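Local coordinates for E3 SUMO-protein ligase SIZ2 (Saccharomyces cerevisiae, PDB 6U75), which probably acts as an SP-RING E3 ligase of the PIAS family, promoting attachment of SUMO to target proteins, possibly including septins, at residues Thr85-Asn90 with Ala104-Tyr109; Asn18-Gln23 with Glu129-Cys134. All blocks are in the same frame, centred on the assembly; numbering follows the deposited sequence.

In the fold
Both contacts belong to the PINIT domain, the N-terminal part of this chain, and lie away from the zinc ion of the SP-RING that follows. Along the chain contact 2 encloses contact 1: Asn18-Gln23 comes first, then Thr85-Asn90 and Ala104-Tyr109, and Glu129-Cys134 last. Their centres stand about 18 Å apart, with nearest atoms about 4 Å apart. They share the antiparallel sheet in which strand 50-58 pairs with both strand 104-105 and strand 130-139. Contact 1 spans from that sheet to strand 85-86, an outer strand of the second, four-stranded sheet, while contact 2 lies within the first and its Leu21 face packs on strand 28-34 of the other.

Contact 1 of 2, residues Thr85-Asn90 with Ala104-Tyr109; sequences TKLEDN and ANLTPY
Leu87 holds CG anti to its carbonyl carbon (chi1 -63°) and then runs extended (chi2 176°), which carries its two methyls to different partners on Ala104-Tyr109. Tyr109 likewise has CG anti to its carbonyl carbon, and Thr85 sets CG2 anti to its backbone N, so that this methyl meets the tyrosine ring. CD1 of Leu87 meets CD2 of Leu106 at 3.6 Å, the two leucines crossing at about a right angle, and also touches the CB of Ala104. The other branch, CD2 of Leu87, lies obliquely against the Tyr109 ring, 3.7 Å from CE2 of that residue. CG2 of Thr85 makes a CH-pi contact over one face of the ring, 4.1 Å from the Tyr109 centroid, and Pro108 CG lies over the opposite face, each offset toward the rim. This packing links the two sheets of the PINIT domain: Leu87 hydrogen-bonds through its backbone to Leu80 of strand 79-82, while Ala104 and Leu106 hydrogen-bond likewise to Leu54 and Leu52 of strand 50-58. Phe82 extends the apolar cluster, touching both Leu106 and Tyr109. At the polar margin one water accepts from the backbone N of Glu88 at 2.8 Å and hydrogen-bonds to the Tyr109 OH, joining the two segments. OD2 of Asp89 lies beside the start of Ala104-Tyr109, 3.5 Å from Asn105 N, a proximity and not a hydrogen bond. Asn105 OD1 accepts from Thr107 N two residues on, an Asx turn, with the donor above the carbonyl plane; Thr107 OG1 gives Asn105 OD1 a second bond of 2.6 Å, in that plane. Thr107 OG1 in turn accepts from Leu52 N.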
ATOM      1  N   THR A  85      -1.322 -21.567 -15.364  1.00 44.08           N
ATOM      2  CA  THR A  85      -0.296 -21.237 -14.384  1.00 36.37           C
ATOM      3  C   THR A  85      -0.944 -20.664 -13.130  1.00 48.30           C
ATOM      4  O   THR A  85      -1.710 -19.699 -13.204  1.00 51.22           O
ATOM      5  CB  THR A  85       0.699 -20.232 -14.969  1.00 43.73           C
ATOM      6  OG1 THR A  85       1.384 -20.822 -16.080  1.00 60.50           O
ATOM      7  CG2 THR A  85       1.713 -19.800 -13.918  1.00 34.96           C
ATOM      8  N   LYS A  86      -0.638 -21.263 -11.982  1.00 40.96           N
ATOM      9  CA  LYS A  86      -1.130 -20.735 -10.719  1.00 40.41           C
ATOM     10  C   LYS A  86      -0.473 -19.395 -10.419  1.00 43.11           C
ATOM     11  O   LYS A  86       0.696 -19.163 -10.739  1.00 54.32           O
ATOM     12  CB  LYS A  86      -0.856 -21.716  -9.578  1.00 38.19           C
ATOM     13  CG  LYS A  86      -1.303 -21.214  -8.208  1.00 44.60           C
ATOM     14  CD  LYS A  86      -0.964 -22.201  -7.099  1.00 56.95           C
ATOM     15  CE  LYS A  86      -1.251 -21.603  -5.728  1.00 53.20           C
ATOM     16  NZ  LYS A  86      -0.815 -22.490  -4.613  1.00 52.12           N
ATOM     17  N   LEU A  87      -1.242 -18.505  -9.798  1.00 49.84           N
ATOM     18  CA  LEU A  87      -0.746 -17.193  -9.403  1.00 54.72           C
ATOM     19  C   LEU A  87      -0.233 -17.269  -7.970  1.00 58.96           C
ATOM     20  O   LEU A  87      -1.011 -17.498  -7.036  1.00 46.87           O
ATOM     21  CB  LEU A  87      -1.841 -16.137  -9.528  1.00 50.96           C
ATOM     22  CG  LEU A  87      -2.373 -15.891 -10.940  1.00 50.90           C
ATOM     23  CD1 LEU A  87      -3.512 -14.889 -10.910  1.00 50.21           C
ATOM     24  CD2 LEU A  87      -1.262 -15.411 -11.862  1.00 42.25           C
ATOM     25  N   GLU A  88       1.072 -17.075  -7.800  1.00 54.99           N
ATOM     26  CA  GLU A  88       1.686 -17.083  -6.479  1.00 66.70           C
ATOM     27  C   GLU A  88       1.510 -15.764  -5.738  1.00 60.73           C
ATOM     28  O   GLU A  88       1.976 -15.646  -4.598  1.00 68.21           O
ATOM     29  CB  GLU A  88       3.179 -17.405  -6.597  1.00 63.75           C
ATOM     30  CG  GLU A  88       3.485 -18.772  -7.200  1.00 59.68           C
ATOM     31  CD  GLU A  88       2.963 -19.920  -6.353  1.00 64.63           C
ATOM     32  OE1 GLU A  88       2.690 -21.000  -6.920  1.00 54.43           O
ATOM     33  OE2 GLU A  88       2.824 -19.744  -5.124  1.00 61.36           O
ATOM     34  N   ASP A  89       0.856 -14.777  -6.348  1.00 58.36           N
ATOM     35  CA  ASP A  89       0.680 -13.485  -5.701  1.00 63.71           C
ATOM     36  C   ASP A  89       0.011 -13.649  -4.342  1.00 64.30           C
ATOM     37  O   ASP A  89      -0.873 -14.491  -4.161  1.00 58.09           O
ATOM     38  CB  ASP A  89      -0.160 -12.557  -6.584  1.00 53.53           C
ATOM     39  CG  ASP A  89       0.521 -12.220  -7.899  1.00 61.90           C
ATOM     40  OD1 ASP A  89       0.578 -13.098  -8.786  1.00 56.82           O
ATOM     41  OD2 ASP A  89       0.996 -11.074  -8.051  1.00 55.35           O
ATOM     42  N   ASN A  90       0.450 -12.838  -3.378  1.00 67.40           N
ATOM     43  CA  ASN A  90      -0.207 -12.745  -2.075  1.00 71.02           C
ATOM     44  C   ASN A  90      -1.431 -11.839  -2.224  1.00 74.28           C
ATOM     45  O   ASN A  90      -1.471 -10.694  -1.769  1.00 77.11           O
ATOM     46  CB  ASN A  90       0.764 -12.226  -1.024  1.00 67.19           C
ATOM     47  CG  ASN A  90       0.153 -12.170   0.362  1.00 71.33           C
ATOM     48  OD1 ASN A  90      -0.456 -11.170   0.743  1.00 63.57           O
ATOM     49  ND2 ASN A  90       0.317 -13.244   1.126  1.00 75.35           N
ATOM     50  N   ALA A 104      -3.577  -9.076  -8.426  1.00 29.73           N
ATOM     51  CA  ALA A 104      -2.791 -10.139  -9.037  1.00 39.79           C
ATOM     52  C   ALA A 104      -2.301  -9.677 -10.402  1.00 36.54           C
ATOM     53  O   ALA A 104      -3.075  -9.120 -11.188  1.00 36.94           O
ATOM     54  CB  ALA A 104      -3.613 -11.421  -9.174  1.00 42.29           C
ATOM     55  N   ASN A 105      -1.021  -9.911 -10.680  1.00 33.80           N
ATOM     56  CA  ASN A 105      -0.403  -9.490 -11.933  1.00 30.94           C
ATOM     57  C   ASN A 105      -0.569 -10.601 -12.963  1.00 29.10           C
ATOM     58  O   ASN A 105       0.034 -11.671 -12.836  1.00 43.34           O
ATOM     59  CB  ASN A 105       1.071  -9.158 -11.718  1.00 34.09           C
ATOM     60  CG  ASN A 105       1.750  -8.669 -12.984  1.00 36.88           C
ATOM     61  OD1 ASN A 105       1.100  -8.147 -13.889  1.00 36.89           O
ATOM     62  ND2 ASN A 105       3.065  -8.838 -13.051  1.00 45.53           N
ATOM     63  N   LEU A 106      -1.384 -10.346 -13.985  1.00 26.72           N
ATOM     64  CA  LEU A 106      -1.615 -11.295 -15.064  1.00 26.07           C
ATOM     65  C   LEU A 106      -0.723 -11.047 -16.274  1.00 37.37           C
ATOM     66  O   LEU A 106      -0.797 -11.806 -17.246  1.00 46.46           O
ATOM     67  CB  LEU A 106      -3.082 -11.239 -15.505  1.00 35.95           C
ATOM     68  CG  LEU A 106      -4.145 -11.341 -14.409  1.00 30.28           C
ATOM     69  CD1 LEU A 106      -5.524 -11.093 -14.996  1.00 26.94           C
ATOM     70  CD2 LEU A 106      -4.092 -12.694 -13.716  1.00 37.35           C
ATOM     71  N   THR A 107       0.120 -10.016 -16.234  1.00 39.95           N
ATOM     72  CA  THR A 107       0.855  -9.607 -17.430  1.00 37.52           C
ATOM     73  C   THR A 107       1.722 -10.716 -18.010  1.00 41.69           C
ATOM     74  O   THR A 107       1.615 -10.982 -19.220  1.00 36.81           O
ATOM     75  CB  THR A 107       1.701  -8.370 -17.110  1.00 41.45           C
ATOM     76  OG1 THR A 107       0.903  -7.407 -16.410  1.00 47.86           O
ATOM     77  CG2 THR A 107       2.235  -7.742 -18.391  1.00 44.44           C
ATOM     78  N   PRO A 108       2.586 -11.390 -17.242  1.00 51.96           N
ATOM     79  CA  PRO A 108       3.529 -12.333 -17.868  1.00 51.07           C
ATOM     80  C   PRO A 108       2.878 -13.590 -18.417  1.00 45.87           C
ATOM     81  O   PRO A 108       3.481 -14.252 -19.271  1.00 44.63           O
ATOM     82  CB  PRO A 108       4.501 -12.664 -16.728  1.00 42.49           C
ATOM     83  CG  PRO A 108       3.707 -12.462 -15.493  1.00 46.07           C
ATOM     84  CD  PRO A 108       2.759 -11.330 -15.779  1.00 49.00           C
ATOM     85  N   TYR A 109       1.675 -13.942 -17.965  1.00 41.71           N
ATOM     86  CA  TYR A 109       1.017 -15.173 -18.379  1.00 42.03           C
ATOM     87  C   TYR A 109      -0.068 -14.932 -19.423  1.00 39.65           C
ATOM     88  O   TYR A 109      -0.896 -15.815 -19.665  1.00 45.23           O
ATOM     89  CB  TYR A 109       0.434 -15.882 -17.156  1.00 38.05           C
ATOM     90  CG  TYR A 109       1.360 -15.850 -15.960  1.00 42.61           C
ATOM     91  CD1 TYR A 109       2.559 -16.551 -15.967  1.00 53.24           C
ATOM     92  CD2 TYR A 109       1.040 -15.114 -14.829  1.00 42.99           C
ATOM     93  CE1 TYR A 109       3.412 -16.521 -14.879  1.00 52.39           C
ATOM     94  CE2 TYR A 109       1.886 -15.078 -13.735  1.00 51.40           C
ATOM     95  CZ  TYR A 109       3.070 -15.782 -13.767  1.00 55.21           C
ATOM     96  OH  TYR A 109       3.912 -15.748 -12.680  1.00 71.83           O
TER
HETATM   97  O   HOH W   1       2.585 -16.121  -9.898  1.00 49.00           O

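Contact 2 of 2, residues Asn18-Gln23 with Glu129-Cys134; sequences NKKLKQ and EYSISC
Tyr130 O is held by two contacts: a nearly straight hydrogen bond from Leu21 N (2.9 Å, 174°), in the carbonyl plane, and a CA-H...O contact from Lys20 CA to Tyr130 O at 3.5 Å. It belongs to an antiparallel pairing in which the axes of 19-21 and 130-134 approach to 4.8 Å. Lys19 with Ile132 and Leu21 with Tyr130 are hydrogen-bonded pairs, while Lys20 with Ser131 between them is a non-hydrogen-bonded pair. Strand 130-139 lies between strands 12-21 and 50-58 in one of the two sheets of the PINIT domain: Ser131 and Ser133 hydrogen-bond through their backbones to Gly57 and Phe55, and Glu129 to Ser59 just beyond strand 50-58. Ser131 OG is hydrogen-bonded to Glu65 OE2 and flanked by CD and CE of Lys20, whose chain bends at chi2 (-62°) and again at chi4. Lys20 NZ ends 4.4 Å from Glu129 OE2, too far for a salt bridge, and makes a weak hydrogen bond to Ser59 OG. On the other face Leu21 CB and Tyr130 CB lie 4.0 Å apart; Lys19 packs on Thr30 and Met32, Leu21 on Thr30, Ile132 on Met32, and the Tyr130 ring meets that of Phe58.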
ATOM      1  N   ASN A  18     -15.201  -8.773 -16.359  1.00 40.62           N
ATOM      2  CA  ASN A  18     -15.863  -8.622 -15.073  1.00 32.62           C
ATOM      3  C   ASN A  18     -16.566  -9.920 -14.702  1.00 42.87           C
ATOM      4  O   ASN A  18     -16.903 -10.736 -15.563  1.00 44.20           O
ATOM      5  CB  ASN A  18     -16.873  -7.473 -15.113  1.00 42.73           C
ATOM      6  CG  ASN A  18     -16.264  -6.179 -15.605  1.00 56.69           C
ATOM      7  OD1 ASN A  18     -15.757  -5.381 -14.818  1.00 71.25           O
ATOM      8  ND2 ASN A  18     -16.308  -5.964 -16.917  1.00 53.34           N
ATOM      9  N   LYS A  19     -16.784 -10.111 -13.403  1.00 39.46           N
ATOM     10  CA  LYS A  19     -17.510 -11.295 -12.969  1.00 32.90           C
ATOM     11  C   LYS A  19     -18.031 -11.096 -11.554  1.00 33.09           C
ATOM     12  O   LYS A  19     -17.342 -10.537 -10.702  1.00 28.73           O
ATOM     13  CB  LYS A  19     -16.624 -12.547 -13.033  1.00 40.24           C
ATOM     14  CG  LYS A  19     -17.398 -13.861 -12.997  1.00 48.01           C
ATOM     15  CD  LYS A  19     -18.221 -14.064 -14.265  1.00 49.62           C
ATOM     16  CE  LYS A  19     -19.076 -15.320 -14.194  1.00 58.46           C
ATOM     17  NZ  LYS A  19     -18.361 -16.525 -14.695  1.00 65.32           N
ATOM     18  N   LYS A  20     -19.253 -11.559 -11.315  1.00 40.67           N
ATOM     19  CA  LYS A  20     -19.828 -11.587  -9.980  1.00 30.13           C
ATOM     20  C   LYS A  20     -19.688 -12.991  -9.408  1.00 30.01           C
ATOM     21  O   LYS A  20     -20.051 -13.974 -10.064  1.00 30.38           O
ATOM     22  CB  LYS A  20     -21.299 -11.167 -10.003  1.00 43.21           C
ATOM     23  CG  LYS A  20     -21.527  -9.667 -10.126  1.00 41.55           C
ATOM     24  CD  LYS A  20     -20.943  -8.908  -8.942  1.00 38.41           C
ATOM     25  CE  LYS A  20     -21.718  -7.632  -8.660  1.00 46.68           C
ATOM     26  NZ  LYS A  20     -23.061  -7.918  -8.079  1.00 60.14           N
ATOM     27  N   LEU A  21     -19.146 -13.080  -8.199  1.00 26.86           N
ATOM     28  CA  LEU A  21     -19.022 -14.334  -7.472  1.00 32.50           C
ATOM     29  C   LEU A  21     -20.105 -14.378  -6.403  1.00 26.00           C
ATOM     30  O   LEU A  21     -20.130 -13.527  -5.507  1.00 34.08           O
ATOM     31  CB  LEU A  21     -17.638 -14.467  -6.840  1.00 32.04           C
ATOM     32  CG  LEU A  21     -16.636 -15.364  -7.562  1.00 37.65           C
ATOM     33  CD1 LEU A  21     -15.295 -15.326  -6.850  1.00 31.46           C
ATOM     34  CD2 LEU A  21     -17.158 -16.789  -7.647  1.00 56.00           C
ATOM     35  N   LYS A  22     -20.994 -15.359  -6.504  1.00 35.18           N
ATOM     36  CA  LYS A  22     -22.111 -15.489  -5.583  1.00 39.46           C
ATOM     37  C   LYS A  22     -21.757 -16.428  -4.434  1.00 32.12           C
ATOM     38  O   LYS A  22     -20.808 -17.212  -4.505  1.00 38.75           O
ATOM     39  CB  LYS A  22     -23.352 -15.999  -6.315  1.00 35.48           C
ATOM     40  CG  LYS A  22     -23.192 -17.360  -6.969  1.00 25.59           C
ATOM     41  CD  LYS A  22     -24.491 -17.795  -7.627  1.00 37.50           C
ATOM     42  CE  LYS A  22     -24.384 -19.182  -8.239  1.00 51.63           C
ATOM     43  NZ  LYS A  22     -25.685 -19.633  -8.809  1.00 64.45           N
ATOM     44  N   GLN A  23     -22.542 -16.333  -3.362  1.00 38.22           N
ATOM     45  CA  GLN A  23     -22.303 -17.159  -2.187  1.00 26.49           C
ATOM     46  C   GLN A  23     -22.402 -18.638  -2.538  1.00 25.56           C
ATOM     47  O   GLN A  23     -23.235 -19.048  -3.351  1.00 25.53           O
ATOM     48  CB  GLN A  23     -23.303 -16.818  -1.083  1.00 26.55           C
ATOM     49  CG  GLN A  23     -22.921 -15.606  -0.254  1.00 32.97           C
ATOM     50  CD  GLN A  23     -23.887 -15.346   0.884  1.00 27.21           C
ATOM     51  OE1 GLN A  23     -24.453 -14.259   0.995  1.00 49.82           O
ATOM     52  NE2 GLN A  23     -24.075 -16.341   1.741  1.00 30.69           N
ATOM     53  N   GLU A 129     -20.633 -12.036  -1.501  1.00 32.94           N
ATOM     54  CA  GLU A 129     -20.505 -11.863  -2.939  1.00 33.73           C
ATOM     55  C   GLU A 129     -19.314 -10.968  -3.261  1.00 28.99           C
ATOM     56  O   GLU A 129     -18.993 -10.037  -2.518  1.00 35.35           O
ATOM     57  CB  GLU A 129     -21.785 -11.267  -3.526  1.00 34.19           C
ATOM     58  CG  GLU A 129     -23.011 -12.142  -3.332  1.00 51.57           C
ATOM     59  CD  GLU A 129     -24.266 -11.529  -3.922  1.00 53.37           C
ATOM     60  OE1 GLU A 129     -25.359 -11.748  -3.358  1.00 50.08           O
ATOM     61  OE2 GLU A 129     -24.158 -10.824  -4.947  1.00 71.98           O
ATOM     62  N   TYR A 130     -18.656 -11.264  -4.380  1.00 26.23           N
ATOM     63  CA  TYR A 130     -17.460 -10.543  -4.787  1.00 31.85           C
ATOM     64  C   TYR A 130     -17.613 -10.020  -6.208  1.00 31.02           C
ATOM     65  O   TYR A 130     -18.330 -10.596  -7.028  1.00 32.26           O
ATOM     66  CB  TYR A 130     -16.210 -11.436  -4.704  1.00 36.13           C
ATOM     67  CG  TYR A 130     -15.812 -11.818  -3.294  1.00 34.47           C
ATOM     68  CD1 TYR A 130     -16.318 -12.962  -2.695  1.00 29.85           C
ATOM     69  CD2 TYR A 130     -14.926 -11.036  -2.567  1.00 30.69           C
ATOM     70  CE1 TYR A 130     -15.957 -13.314  -1.408  1.00 30.23           C
ATOM     71  CE2 TYR A 130     -14.558 -11.381  -1.281  1.00 34.38           C
ATOM     72  CZ  TYR A 130     -15.076 -12.520  -0.707  1.00 37.85           C
ATOM     73  OH  TYR A 130     -14.712 -12.867   0.574  1.00 32.07           O
ATOM     74  N   SER A 131     -16.935  -8.910  -6.480  1.00 29.34           N
ATOM     75  CA  SER A 131     -16.805  -8.354  -7.819  1.00 30.00           C
ATOM     76  C   SER A 131     -15.367  -8.536  -8.283  1.00 39.20           C
ATOM     77  O   SER A 131     -14.428  -8.176  -7.561  1.00 40.90           O
ATOM     78  CB  SER A 131     -17.184  -6.872  -7.846  1.00 41.86           C
ATOM     79  OG  SER A 131     -18.562  -6.687  -7.579  1.00 54.49           O
ATOM     80  N   ILE A 132     -15.205  -9.093  -9.481  1.00 26.07           N
ATOM     81  CA  ILE A 132     -13.908  -9.360 -10.088  1.00 32.69           C
ATOM     82  C   ILE A 132     -13.777  -8.469 -11.314  1.00 34.83           C
ATOM     83  O   ILE A 132     -14.657  -8.470 -12.184  1.00 35.72           O
ATOM     84  CB  ILE A 132     -13.767 -10.843 -10.474  1.00 41.76           C
ATOM     85  CG1 ILE A 132     -13.896 -11.741  -9.239  1.00 47.53           C
ATOM     86  CG2 ILE A 132     -12.448 -11.088 -11.189  1.00 43.13           C
ATOM     87  CD1 ILE A 132     -12.746 -11.627  -8.260  1.00 40.67           C
ATOM     88  N   SER A 133     -12.680  -7.716 -11.382  1.00 38.27           N
ATOM     89  CA  SER A 133     -12.427  -6.793 -12.477  1.00 34.94           C
ATOM     90  C   SER A 133     -10.985  -6.946 -12.940  1.00 34.00           C
ATOM     91  O   SER A 133     -10.150  -7.531 -12.249  1.00 35.06           O
ATOM     92  CB  SER A 133     -12.684  -5.337 -12.062  1.00 36.55           C
ATOM     93  OG  SER A 133     -13.935  -5.205 -11.410  1.00 67.46           O
ATOM     94  N   CYS A 134     -10.697  -6.405 -14.120  1.00 39.93           N
ATOM     95  CA  CYS A 134      -9.344  -6.400 -14.658  1.00 32.77           C
ATOM     96  C   CYS A 134      -9.062  -5.033 -15.255  1.00 34.75           C
ATOM     97  O   CYS A 134      -9.889  -4.496 -15.998  1.00 33.21           O
ATOM     98  CB  CYS A 134      -9.156  -7.488 -15.720  1.00 42.18           C
ATOM     99  SG  CYS A 134      -9.404  -9.166 -15.113  1.00 56.10           S
TER